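Local coordinates for protein galactan 1,3-beta-galactosidase (Phanerochaete chrysosporium, PDB 7BYT) that probably releases galactose from beta-1,3-galactan as a family 43 glycoside hydrolase that also carries a carbohydrate-binding module, at residues Phe34-Ser39 against Val79-Lys84. Numbering follows the deposited sequence.
Sequences FGEDKS and VVERPK. With GLA (alpha-D-galactopyranose), chain F.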
loop_
_atom_site.group_PDB
_atom_site.type_symbol
_atom_site.label_atom_id
_atom_site.label_comp_id
_atom_site.label_asym_id
_atom_site.label_seq_id
_atom_site.Cartn_x
_atom_site.Cartn_y
_atom_site.Cartn_z
ATOM N N PHE A 34 6.750 8.295 7.075
ATOM C CA PHE A 34 6.322 9.595 6.576
ATOM C C PHE A 34 5.257 9.374 5.516
ATOM O O PHE A 34 5.358 8.448 4.707
ATOM C CB PHE A 34 7.503 10.325 5.931
ATOM C CG PHE A 34 8.673 10.490 6.848
ATOM C CD1 PHE A 34 8.775 11.605 7.661
ATOM C CD2 PHE A 34 9.647 9.510 6.928
ATOM C CE1 PHE A 34 9.850 11.750 8.527
ATOM C CE2 PHE A 34 10.719 9.641 7.799
ATOM C CZ PHE A 34 10.825 10.761 8.597
ATOM N N GLY A 35 4.253 10.243 5.497
ATOM C CA GLY A 35 3.280 10.113 4.430
ATOM C C GLY A 35 2.440 11.362 4.290
ATOM O O GLY A 35 2.623 12.353 5.006
ATOM N N GLU A 36 1.517 11.299 3.329
ATOM C CA GLU A 36 0.568 12.378 3.072
ATOM C C GLU A 36 -0.601 12.310 4.046
ATOM O O GLU A 36 -1.251 11.264 4.177
ATOM C CB GLU A 36 0.006 12.228 1.656
ATOM C CG GLU A 36 1.073 12.019 0.591
ATOM C CD GLU A 36 0.558 11.279 -0.633
ATOM O OE1 GLU A 36 -0.669 11.019 -0.717
ATOM O OE2 GLU A 36 1.393 10.946 -1.507
ATOM N N ASP A 37 -0.895 13.431 4.709
ATOM C CA ASP A 37 -2.087 13.515 5.548
ATOM C C ASP A 37 -3.280 13.830 4.654
ATOM O O ASP A 37 -3.330 14.893 4.029
ATOM C CB ASP A 37 -1.882 14.610 6.598
ATOM C CG ASP A 37 -3.010 14.679 7.622
ATOM O OD1 ASP A 37 -4.143 14.235 7.340
ATOM O OD2 ASP A 37 -2.750 15.205 8.735
ATOM N N LYS A 38 -4.238 12.901 4.572
ATOM C CA LYS A 38 -5.433 13.099 3.760
ATOM C C LYS A 38 -6.702 13.105 4.608
ATOM O O LYS A 38 -7.793 12.814 4.116
ATOM C CB LYS A 38 -5.499 12.109 2.594
ATOM C CG LYS A 38 -4.520 12.496 1.484
ATOM C CD LYS A 38 -4.391 11.413 0.397
ATOM C CE LYS A 38 -4.006 12.027 -0.951
ATOM N NZ LYS A 38 -2.736 12.818 -0.887
ATOM N N SER A 39 -6.575 13.475 5.882
ATOM C CA SER A 39 -7.749 13.540 6.751
ATOM C C SER A 39 -8.798 14.505 6.224
ATOM O O SER A 39 -9.980 14.358 6.554
ATOM C CB SER A 39 -7.345 13.921 8.182
ATOM O OG SER A 39 -6.556 15.100 8.202
ATOM N N VAL A 79 0.197 20.609 -4.200
ATOM C CA VAL A 79 0.206 19.166 -3.988
ATOM C C VAL A 79 1.585 18.756 -3.491
ATOM O O VAL A 79 2.603 19.170 -4.061
ATOM C CB VAL A 79 -0.137 18.424 -5.295
ATOM C CG1 VAL A 79 0.129 16.922 -5.166
ATOM C CG2 VAL A 79 -1.585 18.685 -5.686
ATOM N N VAL A 80 1.611 17.951 -2.427
ATOM C CA VAL A 80 2.826 17.334 -1.902
ATOM C C VAL A 80 2.543 15.844 -1.793
ATOM O O VAL A 80 1.645 15.439 -1.044
ATOM C CB VAL A 80 3.194 17.900 -0.520
ATOM C CG1 VAL A 80 4.275 17.064 0.127
ATOM C CG2 VAL A 80 3.611 19.369 -0.631
ATOM N N GLU A 81 3.286 15.029 -2.541
ATOM C CA GLU A 81 3.011 13.599 -2.596
ATOM C C GLU A 81 4.277 12.778 -2.406
ATOM O O GLU A 81 5.390 13.221 -2.711
ATOM C CB GLU A 81 2.352 13.212 -3.935
ATOM C CG GLU A 81 0.875 13.578 -3.972
ATOM C CD GLU A 81 0.216 13.383 -5.327
ATOM O OE1 GLU A 81 0.893 12.972 -6.293
ATOM O OE2 GLU A 81 -1.003 13.648 -5.421
ATOM N N ARG A 82 4.088 11.573 -1.879
ATOM C CA ARG A 82 5.131 10.553 -1.835
ATOM C C ARG A 82 6.431 11.019 -1.167
ATOM O O ARG A 82 7.514 10.921 -1.754
ATOM C CB ARG A 82 5.384 9.989 -3.227
ATOM C CG ARG A 82 4.113 9.311 -3.787
ATOM C CD ARG A 82 4.323 8.654 -5.154
ATOM N NE ARG A 82 3.079 8.037 -5.615
ATOM C CZ ARG A 82 2.684 6.815 -5.259
ATOM N NH1 ARG A 82 3.436 6.085 -4.436
ATOM N NH2 ARG A 82 1.542 6.316 -5.713
ATOM N N PRO A 83 6.362 11.502 0.069
ATOM C CA PRO A 83 7.586 11.947 0.744
ATOM C C PRO A 83 8.517 10.767 0.986
ATOM O O PRO A 83 8.081 9.629 1.178
ATOM C CB PRO A 83 7.065 12.506 2.076
ATOM C CG PRO A 83 5.812 11.681 2.340
ATOM C CD PRO A 83 5.192 11.525 0.967
ATOM N N LYS A 84 9.809 11.056 0.982
ATOM C CA LYS A 84 10.847 10.072 1.252
ATOM C C LYS A 84 11.939 10.769 2.040
ATOM O O LYS A 84 12.216 11.942 1.792
ATOM C CB LYS A 84 11.474 9.562 -0.056
ATOM C CG LYS A 84 10.470 8.997 -1.075
ATOM C CD LYS A 84 10.016 7.591 -0.679
ATOM C CE LYS A 84 8.773 7.158 -1.456
ATOM N NZ LYS A 84 7.506 7.681 -0.870
HETATM C C1 GLA F . -1.256 8.183 -9.125
HETATM C C2 GLA F . 0.013 8.659 -8.439
HETATM C C3 GLA F . -0.374 9.370 -7.149
HETATM C C4 GLA F . -1.244 10.584 -7.490
HETATM C C5 GLA F . -2.446 10.123 -8.326
HETATM C C6 GLA F . -3.276 11.306 -8.829
HETATM O O1 GLA F . -1.984 7.305 -8.243
HETATM O O2 GLA F . 0.839 7.524 -8.199
HETATM O O3 GLA F . 0.784 9.764 -6.401
HETATM O O4 GLA F . -0.489 11.606 -8.170
HETATM O O5 GLA F . -2.038 9.337 -9.456
HETATM O O6 GLA F . -2.572 12.012 -9.856
HETATM O O HOH W 1 -2.390 14.206 -3.209
#
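The carbonyl oxygen of Val-80 faces CG of Glu-36 at 3.8 Å, the first touch between two antiparallel strands that belong to different four-stranded sheets of the catalytic domain, consistent with neighbouring blades of the five-bladed propeller of family 43. One residue on, CA and CB of Glu-81 pack against Glu-36 OE2, CA at 3.3 Å. The extended side chain of Glu-81 runs on to the galactose, where OE1 takes hydrogen bonds from O4 (2.7 Å) and O3. Its OE2 is held by Tyr-105 and by a water that accepts from Lys-38 NZ. At Arg-82 the backbone turns through positive phi (55°), and its N-H donates to the anti lone pair of Glu-36 OE2 at 2.8 Å. The Arg-82 side chain, extended from CG to NE, sets its guanidinium edge toward the sugar, NE donating to O3 (3.0 Å) and NH2 to O2 (2.9 Å); Asp-137 and Gln-242 bind the same galactose. Pro-83 closes the contact with its ring against the first strand, CG lying 3.6 Å from Gly-35 CA and near Phe-34 CB. Lys-38 NZ approaches Glu-36 OE1 from above the carboxylate plane, in a 2.7 Å salt bridge. With an alanine in place of Glu-36, the Arg-82 N-H and the Lys-38 ammonium would probably both lose this partner, and the lysine end would be freer to shift. Glu-36 thus probably acts from the second shell, one oxygen helping to hold the backbone N-H between two sugar-binding residues, the other a lysine that reaches Glu-81 through water.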